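Local coordinates for predicted sugar phosphatases of the HAD superfamily (Cytophaga hutchinsonii, PDB 2HX1), which probably hydrolyses phosphate esters of sugars, as a magnesium-binding member of the haloacid dehalogenase (HAD) superfamily, at residues 235-240 / 269-273; 248-254 / 273-279. Residues are numbered along the deposited sequence.

Interaction 1 (235-240 / 269-273); sequences LHTDIL and TGIVP. With EDO (1,2-ethanediol), chain O.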
loop_
_atom_site.group_PDB
_atom_site.type_symbol
_atom_site.label_atom_id
_atom_site.label_comp_id
_atom_site.label_asym_id
_atom_site.label_seq_id
_atom_site.Cartn_x
_atom_site.Cartn_y
_atom_site.Cartn_z
ATOM N N LEU A 235 9.844 -17.169 -1.717
ATOM C CA LEU A 235 9.449 -17.254 -0.299
ATOM C C LEU A 235 7.935 -17.059 -0.074
ATOM O O LEU A 235 7.265 -17.815 0.632
ATOM C CB LEU A 235 10.246 -16.230 0.538
ATOM C CG LEU A 235 11.723 -16.608 0.738
ATOM C CD1 LEU A 235 12.604 -15.425 1.082
ATOM C CD2 LEU A 235 11.943 -17.705 1.799
ATOM N N HIS A 236 7.404 -16.031 -0.693
ATOM C CA HIS A 236 6.080 -15.573 -0.354
ATOM C C HIS A 236 5.005 -16.398 -1.042
ATOM O O HIS A 236 3.839 -16.217 -0.726
ATOM C CB HIS A 236 5.911 -14.076 -0.683
ATOM C CG HIS A 236 6.478 -13.684 -2.007
ATOM N ND1 HIS A 236 5.704 -13.573 -3.144
ATOM C CD2 HIS A 236 7.754 -13.411 -2.385
ATOM C CE1 HIS A 236 6.477 -13.232 -4.164
ATOM N NE2 HIS A 236 7.724 -13.129 -3.730
ATOM N N THR A 237 5.378 -17.309 -1.955
ATOM C CA THR A 237 4.405 -18.202 -2.572
ATOM C C THR A 237 4.656 -19.701 -2.196
ATOM O O THR A 237 3.865 -20.344 -1.459
ATOM C CB THR A 237 4.376 -18.043 -4.144
ATOM O OG1 THR A 237 5.672 -18.289 -4.684
ATOM C CG2 THR A 237 3.956 -16.641 -4.597
ATOM N N ASP A 238 5.760 -20.252 -2.681
ATOM C CA ASP A 238 6.125 -21.648 -2.404
ATOM C C ASP A 238 6.396 -21.960 -0.923
ATOM O O ASP A 238 5.858 -22.926 -0.387
ATOM C CB ASP A 238 7.360 -22.046 -3.213
ATOM C CG ASP A 238 7.230 -21.698 -4.676
ATOM O OD1 ASP A 238 6.137 -21.933 -5.257
ATOM O OD2 ASP A 238 8.204 -21.149 -5.230
ATOM N N ILE A 239 7.248 -21.172 -0.285
ATOM C CA ILE A 239 7.752 -21.499 1.043
ATOM C C ILE A 239 6.707 -21.141 2.075
ATOM O O ILE A 239 6.397 -21.957 2.927
ATOM C CB ILE A 239 9.072 -20.781 1.362
ATOM C CG1 ILE A 239 10.092 -20.983 0.222
ATOM C CG2 ILE A 239 9.634 -21.285 2.702
ATOM C CD1 ILE A 239 10.331 -22.442 -0.179
ATOM N N LEU A 240 6.163 -19.921 1.994
ATOM C CA LEU A 240 5.056 -19.490 2.889
ATOM C C LEU A 240 3.882 -20.435 2.743
ATOM O O LEU A 240 3.357 -20.962 3.736
ATOM C CB LEU A 240 4.629 -18.042 2.548
ATOM C CG LEU A 240 3.449 -17.434 3.326
ATOM C CD1 LEU A 240 3.772 -17.439 4.780
ATOM C CD2 LEU A 240 3.047 -16.028 2.840
ATOM N N THR A 269 11.258 -11.095 5.866
ATOM C CA THR A 269 9.895 -11.644 5.757
ATOM C C THR A 269 9.529 -12.562 6.934
ATOM O O THR A 269 8.338 -12.756 7.254
ATOM C CB THR A 269 9.709 -12.458 4.448
ATOM O OG1 THR A 269 10.596 -13.572 4.450
ATOM C CG2 THR A 269 9.976 -11.627 3.194
ATOM N N GLY A 270 10.535 -13.122 7.590
ATOM C CA GLY A 270 10.289 -14.139 8.605
ATOM C C GLY A 270 9.727 -15.438 8.041
ATOM O O GLY A 270 9.160 -16.286 8.775
ATOM N N ILE A 271 9.894 -15.613 6.734
ATOM C CA ILE A 271 9.481 -16.837 6.076
ATOM C C ILE A 271 10.687 -17.775 6.025
ATOM O O ILE A 271 11.586 -17.602 5.192
ATOM C CB ILE A 271 8.948 -16.583 4.645
ATOM C CG1 ILE A 271 7.701 -15.683 4.683
ATOM C CG2 ILE A 271 8.625 -17.934 3.952
ATOM C CD1 ILE A 271 7.343 -15.020 3.316
ATOM N N VAL A 272 10.685 -18.756 6.931
ATOM C CA VAL A 272 11.817 -19.656 7.124
ATOM C C VAL A 272 11.594 -21.007 6.443
ATOM O O VAL A 272 10.627 -21.711 6.728
ATOM C CB VAL A 272 12.092 -19.825 8.643
ATOM C CG1 VAL A 272 13.371 -20.615 8.888
ATOM C CG2 VAL A 272 12.195 -18.459 9.275
ATOM N N PRO A 273 12.507 -21.384 5.530
ATOM C CA PRO A 273 12.384 -22.715 4.942
ATOM C C PRO A 273 12.969 -23.803 5.853
ATOM O O PRO A 273 13.927 -23.540 6.588
ATOM C CB PRO A 273 13.184 -22.597 3.636
ATOM C CG PRO A 273 14.054 -21.428 3.788
ATOM C CD PRO A 273 13.672 -20.658 5.015
HETATM C C1 EDO O . 5.332 -13.196 6.014
HETATM O O1 EDO O . 6.319 -12.227 5.620
HETATM C C2 EDO O . 4.298 -13.377 4.884
HETATM O O2 EDO O . 3.199 -12.444 4.951
#
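In the Rossmann-like core of this predicted HAD phosphatase, the N-terminal turn of helix 235-245 packs against the loop that leads from helix 262-269 into the edge strand 275-277. The contact is apolar and centres on Ile271, whose side chain lies against the helix. Ile271 CG2 meets Ile239 CG2 at 3.7 Å and Leu235 CD2 at 4.0 Å. At the other end of the same side chain, Ile271 CD1 is 4.1 Å from Leu240 CB. The backbone of His236 is also touched, with Ile271 CD1 to His236 CA at 3.9 Å. Ile239 extends the patch along the loop, with its CG2 3.9 Å from Pro273 CB. The helix is irregular here: Leu240 N donates to Leu235 O at 2.7 Å, five residues back, which makes a wider pi-type turn.

An ST turn shapes the start of the loop. Gly270 leaves the preceding helix with a positive phi, which glycine adopts easily, and Thr269 OG1 accepts from Ile271 N at 3.1 Å; Thr269 OG1 also bonds Lys265 O. Farther along, Val272 O is held by Asn243 of the same helix 235-245. A 1,2-ethanediol, probably from the crystallisation liquor, sits beside the contact: its O1 donates to Thr269 O at 2.7 Å, and it also bonds Phe199 O of the second subunit, whose Ile200 packs on Leu240.

Ile271 and Pro273, in the alpha-to-beta loop of the beta-alpha-beta unit 248-252 / 262-269 / 275-277, thus seat on helix 235-245 beside the parallel sheet, as in the Rossmann-like HAD core.

Interaction 2 (248-254 / 273-279); sequences DTALVLT and PTHICES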
loop_
_atom_site.group_PDB
_atom_site.type_symbol
_atom_site.label_atom_id
_atom_site.label_comp_id
_atom_site.label_asym_id
_atom_site.label_seq_id
_atom_site.Cartn_x
_atom_site.Cartn_y
_atom_site.Cartn_z
ATOM N N ASP A 248 6.957 -29.717 4.810
ATOM C CA ASP A 248 8.349 -29.232 4.911
ATOM C C ASP A 248 8.576 -28.477 3.616
ATOM O O ASP A 248 7.874 -28.701 2.621
ATOM C CB ASP A 248 9.361 -30.356 5.051
ATOM C CG ASP A 248 9.551 -30.810 6.495
ATOM O OD1 ASP A 248 8.829 -30.341 7.401
ATOM O OD2 ASP A 248 10.437 -31.661 6.712
ATOM N N THR A 249 9.532 -27.568 3.650
ATOM C CA THR A 249 9.870 -26.753 2.521
ATOM C C THR A 249 11.384 -26.679 2.261
ATOM O O THR A 249 12.186 -26.566 3.183
ATOM C CB THR A 249 9.297 -25.315 2.702
ATOM O OG1 THR A 249 9.813 -24.734 3.914
ATOM C CG2 THR A 249 7.782 -25.367 2.726
ATOM N N ALA A 250 11.745 -26.674 0.986
ATOM C CA ALA A 250 13.127 -26.481 0.582
ATOM C C ALA A 250 13.195 -25.310 -0.366
ATOM O O ALA A 250 12.569 -25.326 -1.437
ATOM C CB ALA A 250 13.703 -27.760 -0.073
ATOM N N LEU A 251 13.893 -24.268 0.060
ATOM C CA LEU A 251 14.238 -23.140 -0.798
ATOM C C LEU A 251 15.412 -23.525 -1.697
ATOM O O LEU A 251 16.506 -23.854 -1.203
ATOM C CB LEU A 251 14.679 -21.923 0.020
ATOM C CG LEU A 251 14.984 -20.694 -0.854
ATOM C CD1 LEU A 251 13.700 -20.126 -1.521
ATOM C CD2 LEU A 251 15.699 -19.613 -0.077
ATOM N N VAL A 252 15.198 -23.447 -3.002
ATOM C CA VAL A 252 16.323 -23.519 -3.954
ATOM C C VAL A 252 16.783 -22.136 -4.381
ATOM O O VAL A 252 16.027 -21.157 -4.311
ATOM C CB VAL A 252 16.034 -24.382 -5.171
ATOM C CG1 VAL A 252 15.988 -25.824 -4.740
ATOM C CG2 VAL A 252 14.766 -23.933 -5.891
ATOM N N LEU A 253 18.042 -22.047 -4.799
ATOM C CA LEU A 253 18.652 -20.745 -5.064
ATOM C C LEU A 253 18.803 -20.465 -6.576
ATOM O O LEU A 253 19.534 -19.554 -6.979
ATOM C CB LEU A 253 19.998 -20.661 -4.324
ATOM C CG LEU A 253 19.924 -20.855 -2.797
ATOM C CD1 LEU A 253 21.334 -21.039 -2.173
ATOM C CD2 LEU A 253 19.146 -19.695 -2.136
ATOM N N THR A 254 18.072 -21.237 -7.393
ATOM C CA THR A 254 18.192 -21.167 -8.817
ATOM C C THR A 254 17.200 -20.203 -9.461
ATOM O O THR A 254 17.118 -20.148 -10.686
ATOM C CB THR A 254 18.025 -22.567 -9.465
ATOM O OG1 THR A 254 16.898 -23.247 -8.886
ATOM C CG2 THR A 254 19.294 -23.397 -9.273
ATOM N N PRO A 273 12.507 -21.384 5.530
ATOM C CA PRO A 273 12.384 -22.715 4.942
ATOM C C PRO A 273 12.969 -23.803 5.853
ATOM O O PRO A 273 13.927 -23.540 6.588
ATOM C CB PRO A 273 13.184 -22.597 3.636
ATOM C CG PRO A 273 14.054 -21.428 3.788
ATOM C CD PRO A 273 13.672 -20.658 5.015
ATOM N N THR A 274 12.397 -25.008 5.798
ATOM C CA THR A 274 12.959 -26.159 6.512
ATOM C C THR A 274 14.420 -26.343 6.071
ATOM O O THR A 274 15.305 -26.526 6.908
ATOM C CB THR A 274 12.157 -27.467 6.293
ATOM O OG1 THR A 274 10.735 -27.191 6.231
ATOM C CG2 THR A 274 12.468 -28.506 7.418
ATOM N N HIS A 275 14.673 -26.235 4.760
ATOM C CA HIS A 275 15.993 -26.484 4.206
ATOM C C HIS A 275 16.311 -25.485 3.096
ATOM O O HIS A 275 15.402 -24.919 2.482
ATOM C CB HIS A 275 16.052 -27.872 3.580
ATOM C CG HIS A 275 15.685 -28.981 4.498
ATOM N ND1 HIS A 275 16.459 -29.341 5.578
ATOM C CD2 HIS A 275 14.619 -29.819 4.496
ATOM C CE1 HIS A 275 15.876 -30.351 6.210
ATOM N NE2 HIS A 275 14.758 -30.658 5.571
ATOM N N ILE A 276 17.604 -25.279 2.855
ATOM C CA ILE A 276 18.066 -24.454 1.753
ATOM C C ILE A 276 18.990 -25.318 0.930
ATOM O O ILE A 276 19.809 -26.037 1.500
ATOM C CB ILE A 276 18.754 -23.150 2.209
ATOM C CG1 ILE A 276 17.805 -22.369 3.128
ATOM C CG2 ILE A 276 19.161 -22.298 0.953
ATOM C CD1 ILE A 276 18.402 -21.156 3.830
ATOM N N CYS A 277 18.779 -25.317 -0.389
ATOM C CA CYS A 277 19.586 -26.108 -1.325
ATOM C C CYS A 277 19.993 -25.216 -2.479
ATOM O O CYS A 277 19.278 -24.285 -2.833
ATOM C CB CYS A 277 18.785 -27.273 -1.907
ATOM S SG CYS A 277 18.001 -28.389 -0.741
ATOM N N GLU A 278 21.136 -25.512 -3.078
ATOM C CA GLU A 278 21.603 -24.811 -4.251
ATOM C C GLU A 278 20.618 -24.984 -5.429
ATOM O O GLU A 278 20.271 -24.023 -6.087
ATOM C CB GLU A 278 23.025 -25.298 -4.594
ATOM C CG GLU A 278 23.427 -25.128 -6.059
ATOM C CD GLU A 278 24.766 -25.774 -6.379
ATOM O OE1 GLU A 278 25.000 -26.958 -5.985
ATOM O OE2 GLU A 278 25.582 -25.074 -7.020
ATOM N N SER A 279 20.183 -26.215 -5.685
ATOM C CA SER A 279 19.205 -26.481 -6.719
ATOM C C SER A 279 18.531 -27.836 -6.521
ATOM O O SER A 279 18.938 -28.635 -5.677
ATOM C CB SER A 279 19.873 -26.459 -8.107
ATOM O OG SER A 279 20.222 -27.764 -8.526
#
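Strands 248-252 and 275-277 run side by side in the same direction, their axes 4.5 Å apart at closest approach and inclined by 29°. The backbone bonds zigzag as parallel pairing requires: His275 N donates to Thr249 O at 3.0 Å, Leu251 N to His275 O at 2.9 Å, and Cys277 N to Leu251 O at 2.8 Å. Beyond the strands, Leu253 N finds Glu278 O at 3.2 Å. CA-H...O contacts fill in between, such as Ala250 CA to His275 O at 3.4 Å.

At the start of the pair, threonine hydroxyls stand in for backbone acceptors. Thr249 N donates to Thr274 OG1 at 2.9 Å, and Thr274 N to Thr249 OG1 at 3.2 Å; Thr249 OG1 is also bonded to Asn243 OD1 on helix 235-245. These strands are the two ends of a beta-alpha-beta unit, with helix 262-269 in the crossover, and 275-277 is the outermost strand of the six-stranded parallel HAD core sheet within this chain. The other edge of 248-252 is taken by strand 228-232, where Ala250 bonds the backbone of Met230 and Gly232.

Pro273 CG rests on Leu251 CB at 3.9 Å, and Leu253 CD1 meets Ile276 CG2 at 4.0 Å. Ala250 and Cys277 share the face that also carries His275 and Val252. Several polar side chains find partners beyond the two segments: Tyr14 OH bonds both Asp248 OD2 and His275 NE2, Glu5 OE2 is hydrogen-bonded to His275 ND1, and Thr254 OG1 bonds Gly23 O.

Overall arrangement
The two contacts interlock along the chain: helix 235-245 comes first, then strand 248-252, helix 262-269 with its exit loop, and strand 275-277, so their segments alternate. Their centres lie about 10 Å apart, and Pro273 belongs to both. Interaction 2 joins the last two strands of the core parallel sheet, and interaction 1 ties the loop entering the final strand to the helix that precedes 248-252. Ile239 bridges them, its CG2 3.7 Å from Thr249 OG1. Asp233, just before helix 235-245, is a magnesium ligand together with Asp20 and Phe22; neither contact binds the ion itself, the side chain of Val252 lying about 7 Å and that of His236 about 9 Å from it.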